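Local coordinates for Lmo2349 protein (Listeria monocytogenes, PDB 4GVO) that probably binds L-cystine or related amino acids outside the membrane and delivers them to an ABC transporter for uptake, at residues 96-101 with 169-174; 86-91 with 205-210. All blocks are in the same frame, centred on the assembly; numbering follows the deposited sequence. Where two conformers were deposited one is given.

Contact 1 (96-101 with 169-174); sequences NFPLQL and ISTPFA. With HIS (histidine), chain E.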
loop_
_atom_site.group_PDB
_atom_site.type_symbol
_atom_site.label_atom_id
_atom_site.label_comp_id
_atom_site.label_asym_id
_atom_site.label_seq_id
_atom_site.Cartn_x
_atom_site.Cartn_y
_atom_site.Cartn_z
ATOM N N ASN A 96 1.479 -6.573 6.666
ATOM C CA ASN A 96 2.348 -5.611 7.355
ATOM C C ASN A 96 3.000 -4.714 6.279
ATOM O O ASN A 96 3.368 -5.211 5.236
ATOM C CB ASN A 96 3.564 -6.330 8.003
ATOM C CG ASN A 96 3.185 -7.280 9.066
ATOM O OD1 ASN A 96 3.512 -8.462 8.985
ATOM N ND2 ASN A 96 2.457 -6.806 10.033
ATOM N N PHE A 97 3.205 -3.428 6.552
ATOM C CA PHE A 97 3.782 -2.531 5.565
ATOM C C PHE A 97 4.864 -1.665 6.269
ATOM O O PHE A 97 4.770 -0.433 6.306
ATOM C CB PHE A 97 2.681 -1.697 4.916
ATOM C CG PHE A 97 2.945 -1.278 3.504
ATOM C CD1 PHE A 97 3.812 -0.235 3.189
ATOM C CD2 PHE A 97 2.304 -1.934 2.454
ATOM C CE1 PHE A 97 4.021 0.144 1.861
ATOM C CE2 PHE A 97 2.545 -1.587 1.152
ATOM C CZ PHE A 97 3.390 -0.531 0.857
ATOM N N PRO A 98 5.942 -2.315 6.763
ATOM C CA PRO A 98 6.983 -1.546 7.463
ATOM C C PRO A 98 7.746 -0.693 6.456
ATOM O O PRO A 98 8.192 -1.189 5.404
ATOM C CB PRO A 98 7.880 -2.622 8.079
ATOM C CG PRO A 98 7.650 -3.816 7.236
ATOM C CD PRO A 98 6.203 -3.751 6.842
ATOM N N LEU A 99 7.914 0.589 6.739
ATOM C CA LEU A 99 8.534 1.539 5.807
ATOM C C LEU A 99 9.985 1.855 6.177
ATOM O O LEU A 99 10.302 2.080 7.331
ATOM C CB LEU A 99 7.756 2.855 5.809
ATOM C CG LEU A 99 6.329 2.780 5.217
ATOM C CD1 LEU A 99 5.628 4.151 5.365
ATOM C CD2 LEU A 99 6.360 2.290 3.772
ATOM N N GLN A 100 10.829 1.898 5.170
ATOM C CA GLN A 100 12.209 2.312 5.280
ATOM C C GLN A 100 12.566 3.228 4.126
ATOM O O GLN A 100 12.019 3.071 3.019
ATOM C CB GLN A 100 13.179 1.115 5.242
ATOM C CG GLN A 100 13.189 0.307 6.534
ATOM C CD GLN A 100 13.911 -0.997 6.378
ATOM O OE1 GLN A 100 13.352 -1.945 5.901
ATOM N NE2 GLN A 100 15.210 -1.014 6.735
ATOM N N LEU A 101 13.514 4.128 4.339
ATOM C CA LEU A 101 14.153 4.798 3.220
ATOM C C LEU A 101 14.652 3.765 2.236
ATOM O O LEU A 101 15.128 2.699 2.606
ATOM C CB LEU A 101 15.296 5.674 3.646
ATOM C CG LEU A 101 14.990 6.829 4.594
ATOM C CD1 LEU A 101 16.268 7.581 4.951
ATOM C CD2 LEU A 101 13.925 7.772 4.008
ATOM N N ILE A 169 10.629 6.140 -0.086
ATOM C CA ILE A 169 10.219 5.382 1.093
ATOM C C ILE A 169 9.369 4.221 0.608
ATOM O O ILE A 169 8.503 4.396 -0.250
ATOM C CB ILE A 169 9.532 6.274 2.134
ATOM C CG1 ILE A 169 9.352 5.521 3.466
ATOM C CG2 ILE A 169 8.239 6.949 1.638
ATOM C CD1 ILE A 169 8.911 6.429 4.587
ATOM N N SER A 170 9.700 3.016 1.065
ATOM C CA SER A 170 9.031 1.818 0.574
ATOM C C SER A 170 9.092 0.684 1.577
ATOM O O SER A 170 9.531 0.901 2.718
ATOM C CB SER A 170 9.562 1.352 -0.810
ATOM O OG SER A 170 8.572 0.479 -1.439
ATOM N N THR A 171 8.591 -0.498 1.199
ATOM C CA THR A 171 8.546 -1.647 2.094
ATOM C C THR A 171 9.270 -2.804 1.405
ATOM O O THR A 171 9.169 -2.935 0.184
ATOM C CB THR A 171 7.105 -1.980 2.508
ATOM O OG1 THR A 171 7.113 -2.847 3.635
ATOM C CG2 THR A 171 6.271 -2.548 1.380
ATOM N N PRO A 172 9.955 -3.659 2.170
ATOM C CA PRO A 172 10.702 -4.751 1.560
ATOM C C PRO A 172 9.952 -5.622 0.552
ATOM O O PRO A 172 10.533 -5.946 -0.500
ATOM C CB PRO A 172 11.199 -5.527 2.727
ATOM C CG PRO A 172 11.490 -4.454 3.719
ATOM C CD PRO A 172 10.330 -3.500 3.585
ATOM N N PHE A 173 8.688 -6.033 0.792
ATOM C CA PHE A 173 8.059 -6.941 -0.167
ATOM C C PHE A 173 7.959 -6.292 -1.529
ATOM O O PHE A 173 8.055 -6.957 -2.554
ATOM C CB PHE A 173 6.687 -7.504 0.307
ATOM C CG PHE A 173 5.493 -6.644 0.015
ATOM C CD1 PHE A 173 4.914 -6.626 -1.245
ATOM C CD2 PHE A 173 4.870 -5.904 1.025
ATOM C CE1 PHE A 173 3.768 -5.879 -1.493
ATOM C CE2 PHE A 173 3.753 -5.114 0.771
ATOM C CZ PHE A 173 3.197 -5.092 -0.481
ATOM N N ALA A 174 7.696 -4.995 -1.540
ATOM C CA ALA A 174 7.497 -4.274 -2.770
ATOM C C ALA A 174 8.824 -4.050 -3.502
ATOM O O ALA A 174 8.906 -4.204 -4.729
ATOM C CB ALA A 174 6.725 -2.962 -2.554
HETATM N N HIS E . 0.520 1.519 1.907
HETATM C CA HIS E . 0.178 2.828 1.271
HETATM C C HIS E . -0.637 3.711 2.156
HETATM O O HIS E . -1.134 3.228 3.184
HETATM C CB HIS E . -0.559 2.599 -0.036
HETATM C CG HIS E . 0.373 2.405 -1.193
HETATM N ND1 HIS E . 1.219 1.366 -1.242
HETATM C CD2 HIS E . 0.640 3.193 -2.339
HETATM C CE1 HIS E . 1.977 1.474 -2.363
HETATM N NE2 HIS E . 1.592 2.573 -3.028
HETATM O OXT HIS E . -0.790 4.917 1.853
#
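Thr171 lays its methyl CG2 over one face of the Phe97 ring, a CH-pi contact with CG2 3.6 Å from the ring centroid and 15° off the normal. On the opposite face the amino N of the bound histidine sits 3.6 Å above the plane, over the centre, so the ring is sandwiched between ligand and threonine. A third neighbour, Phe173, turns its edge toward Phe97 in an offset edge-to-face pair whose planes stand at 87° to each other; the closest approach is Phe97 CE2 to Phe173 CE2, 3.7 Å. Phe97 CG is anti to the backbone N (chi1 -150°); CB does not point at the partner segment, but the ring end comes nearer to it. The other branch of Thr171 is polar: OG1 donates to the carbonyl O of Pro98 over 2.7 Å, with the donor tilted from the carbonyl plane. With OG1 engaged there and CG2 on the ring, both branches of one threonine are used.

In the family 3 solute-binding fold, this is a place where a short antiparallel ladder runs out beside the ligand pocket, to which Phe97 belongs. Gln100 and Ser170 form its hydrogen-bonded pair, Gln100 N to Ser170 O at 2.9 Å and Ser170 N to Gln100 O at 3.0 Å, both nearly straight at the hydrogen. Next to it, Leu101 and Ile169 make a non-hydrogen-bonded pair. Ile169 CG1 packs on Leu99 CB at 3.9 Å, and Ile169 also touches Val132 and Leu133 of helix 128-139. After Thr171, at the N-cap position, helix 172-180 begins; Gln100 OE1 lies against Pro172 CG, the side chains crossing at about a right angle, and Gln100 NE2 is hydrogen-bonded to Gly190 O.

Contact 2 (86-91 with 205-210); sequences KFLFND and DETKLS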
loop_
_atom_site.group_PDB
_atom_site.type_symbol
_atom_site.label_atom_id
_atom_site.label_comp_id
_atom_site.label_asym_id
_atom_site.label_seq_id
_atom_site.Cartn_x
_atom_site.Cartn_y
_atom_site.Cartn_z
ATOM N N LYS A 86 -11.007 10.114 10.100
ATOM C CA LYS A 86 -11.966 10.288 9.012
ATOM C C LYS A 86 -12.731 9.030 8.626
ATOM O O LYS A 86 -13.896 9.108 8.203
ATOM C CB LYS A 86 -11.297 10.816 7.752
ATOM C CG LYS A 86 -10.644 12.157 7.864
ATOM C CD LYS A 86 -9.898 12.473 6.571
ATOM C CE LYS A 86 -10.869 12.752 5.415
ATOM N NZ LYS A 86 -10.225 13.158 4.135
ATOM N N PHE A 87 -12.074 7.871 8.754
ATOM C CA PHE A 87 -12.570 6.608 8.178
ATOM C C PHE A 87 -12.568 5.466 9.208
ATOM O O PHE A 87 -11.851 5.517 10.229
ATOM C CB PHE A 87 -11.727 6.236 6.970
ATOM C CG PHE A 87 -11.768 7.236 5.890
ATOM C CD1 PHE A 87 -12.943 7.453 5.195
ATOM C CD2 PHE A 87 -10.659 8.008 5.575
ATOM C CE1 PHE A 87 -13.029 8.410 4.167
ATOM C CE2 PHE A 87 -10.737 8.947 4.565
ATOM C CZ PHE A 87 -11.903 9.145 3.860
ATOM N N LEU A 88 -13.351 4.437 8.900
ATOM C CA LEU A 88 -13.379 3.188 9.628
ATOM C C LEU A 88 -12.380 2.206 9.050
ATOM O O LEU A 88 -12.336 1.997 7.849
ATOM C CB LEU A 88 -14.792 2.622 9.569
ATOM C CG LEU A 88 -15.045 1.285 10.249
ATOM C CD1 LEU A 88 -14.736 1.396 11.748
ATOM C CD2 LEU A 88 -16.492 0.898 10.008
ATOM N N PHE A 89 -11.578 1.609 9.917
ATOM C CA PHE A 89 -10.743 0.460 9.557
ATOM C C PHE A 89 -11.383 -0.809 10.104
ATOM O O PHE A 89 -11.869 -0.809 11.237
ATOM C CB PHE A 89 -9.349 0.569 10.137
ATOM C CG PHE A 89 -8.510 1.633 9.467
ATOM C CD1 PHE A 89 -8.723 2.967 9.707
ATOM C CD2 PHE A 89 -7.555 1.301 8.553
ATOM C CE1 PHE A 89 -7.912 3.931 9.067
ATOM C CE2 PHE A 89 -6.779 2.252 7.899
ATOM C CZ PHE A 89 -6.938 3.555 8.181
ATOM N N ASN A 90 -11.384 -1.897 9.332
ATOM C CA ASN A 90 -11.816 -3.161 9.899
ATOM C C ASN A 90 -10.785 -3.606 10.958
ATOM O O ASN A 90 -9.693 -3.025 11.043
ATOM C CB ASN A 90 -12.078 -4.202 8.826
ATOM C CG ASN A 90 -10.816 -4.678 8.166
ATOM O OD1 ASN A 90 -10.099 -3.874 7.580
ATOM N ND2 ASN A 90 -10.531 -5.973 8.264
ATOM N N ASP A 91 -11.132 -4.615 11.770
ATOM C CA ASP A 91 -10.273 -5.067 12.885
ATOM C C ASP A 91 -9.175 -6.021 12.495
ATOM O O ASP A 91 -8.167 -6.133 13.222
ATOM C CB ASP A 91 -11.094 -5.761 13.995
ATOM C CG ASP A 91 -11.860 -4.781 14.891
ATOM O OD1 ASP A 91 -11.788 -3.553 14.716
ATOM O OD2 ASP A 91 -12.556 -5.264 15.809
ATOM N N ASP A 205 -19.943 5.100 8.997
ATOM C CA ASP A 205 -21.284 4.541 9.154
ATOM C C ASP A 205 -21.394 3.056 8.854
ATOM O O ASP A 205 -22.407 2.435 9.175
ATOM C CB ASP A 205 -22.235 5.292 8.185
ATOM C CG ASP A 205 -21.707 5.273 6.711
ATOM O OD1 ASP A 205 -20.541 5.793 6.386
ATOM O OD2 ASP A 205 -22.464 4.734 5.875
ATOM N N GLU A 206 -20.359 2.494 8.204
ATOM C CA GLU A 206 -20.422 1.136 7.616
ATOM C C GLU A 206 -19.967 0.034 8.566
ATOM O O GLU A 206 -19.199 -0.857 8.226
ATOM C CB GLU A 206 -19.669 1.065 6.270
ATOM C CG GLU A 206 -20.207 1.967 5.201
ATOM C CD GLU A 206 -19.516 1.765 3.878
ATOM O OE1 GLU A 206 -18.328 2.127 3.796
ATOM O OE2 GLU A 206 -20.122 1.197 2.956
ATOM N N THR A 207 -20.434 0.128 9.800
ATOM C CA THR A 207 -20.049 -0.816 10.831
ATOM C C THR A 207 -20.505 -2.249 10.601
ATOM O O THR A 207 -19.764 -3.173 10.860
ATOM C CB THR A 207 -20.454 -0.310 12.202
ATOM O OG1 THR A 207 -21.864 -0.070 12.221
ATOM C CG2 THR A 207 -19.684 0.981 12.563
ATOM N N LYS A 208 -21.660 -2.429 9.993
ATOM C CA LYS A 208 -22.147 -3.763 9.721
ATOM C C LYS A 208 -21.285 -4.416 8.675
ATOM O O LYS A 208 -20.840 -5.556 8.845
ATOM C CB LYS A 208 -23.651 -3.740 9.288
ATOM C CG LYS A 208 -24.192 -5.099 8.900
ATOM C CD LYS A 208 -25.686 -5.083 8.651
ATOM C CE LYS A 208 -26.148 -6.449 8.168
ATOM N NZ LYS A 208 -27.591 -6.439 7.809
ATOM N N LEU A 209 -21.051 -3.704 7.593
ATOM C CA LEU A 209 -20.168 -4.230 6.529
ATOM C C LEU A 209 -18.770 -4.543 7.058
ATOM O O LEU A 209 -18.188 -5.587 6.754
ATOM C CB LEU A 209 -20.100 -3.261 5.369
ATOM C CG LEU A 209 -19.177 -3.582 4.201
ATOM C CD1 LEU A 209 -19.596 -4.913 3.583
ATOM C CD2 LEU A 209 -19.242 -2.442 3.182
ATOM N N SER A 210 -18.217 -3.649 7.872
ATOM C CA SER A 210 -16.879 -3.874 8.439
ATOM C C SER A 210 -16.823 -5.167 9.255
ATOM O O SER A 210 -15.854 -5.957 9.143
ATOM C CB SER A 210 -16.473 -2.664 9.280
ATOM O OG SER A 210 -15.116 -2.745 9.600
#
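Leu88 points its CB toward the first turn of helix 207-222 and brings one methyl, CD2, against it, so a strand residue packs on a helix start in the family 3 solute-binding fold. CG is anti to the backbone N (chi1 179°), and of the two methyls it carries, CD2 is the one that touches. CD2 meets three residues of the partner segment: Ser210 through CB at 3.6 Å, Glu206 through its carbonyl O at 3.7 Å, and Thr207 through its methyl CG2 at 4.1 Å. The Glu206 O that accepts from Ser210 N at 3.0 Å, the bond that closes the first helical turn, thus has the leucine methyl beside it. Leu88 and Thr207 meet methyl to methyl.

Ser210, in turn, points its CB toward the strand segment, and OG, anti to the backbone N (chi1 -168°), reaches Asn90. The approach is to carbon, with OG 3.3 Å from Asn90 CA, which makes this a van der Waals contact. Leu88 CD2 therefore meets the serine most closely at CB, while Asn90 meets it at OG. Phe89, between them in sequence, directs its CB away from the helix segment.

The amide end of Asn90 leads away from the segment 205-210, yet it still serves the same helix: ND2 is hydrogen-bonded to Asp214 OD1, one turn further along, and OD1 accepts from Phe200 N of strand 191-202. Asp214 OD2 takes the backbone N of Asp91, so the carboxylate grips two consecutive residues. Before the helix, at its N-cap position, Glu206 turns OE1 back to the backbone N of Gly203. Asn90 CB, the atom that carries the amide group, lies 3.5 Å from Ser210 OG.

From the N terminus, the chain first reaches 86-91, whose strand 88-89 waits for its helix partner until 205-210, 114 residues later. The chain meanwhile enters strand 95-104, the next strand in sequence, and contact 1 opens at 96-101, to close 68 residues on at 169-174. Contact 1 is therefore nested inside the loop that contact 2 closes. Strand 191-202 lies between the two closures and pairs antiparallel with both 88-89 and 95-104, so both contacts reach one mixed sheet. Their centres are 25 Å apart, on opposite sides of the chain's centre: contact 1 ties 95-104 to strand 168-170 and helix 172-180, contact 2 ties 88-89 to helix 207-222.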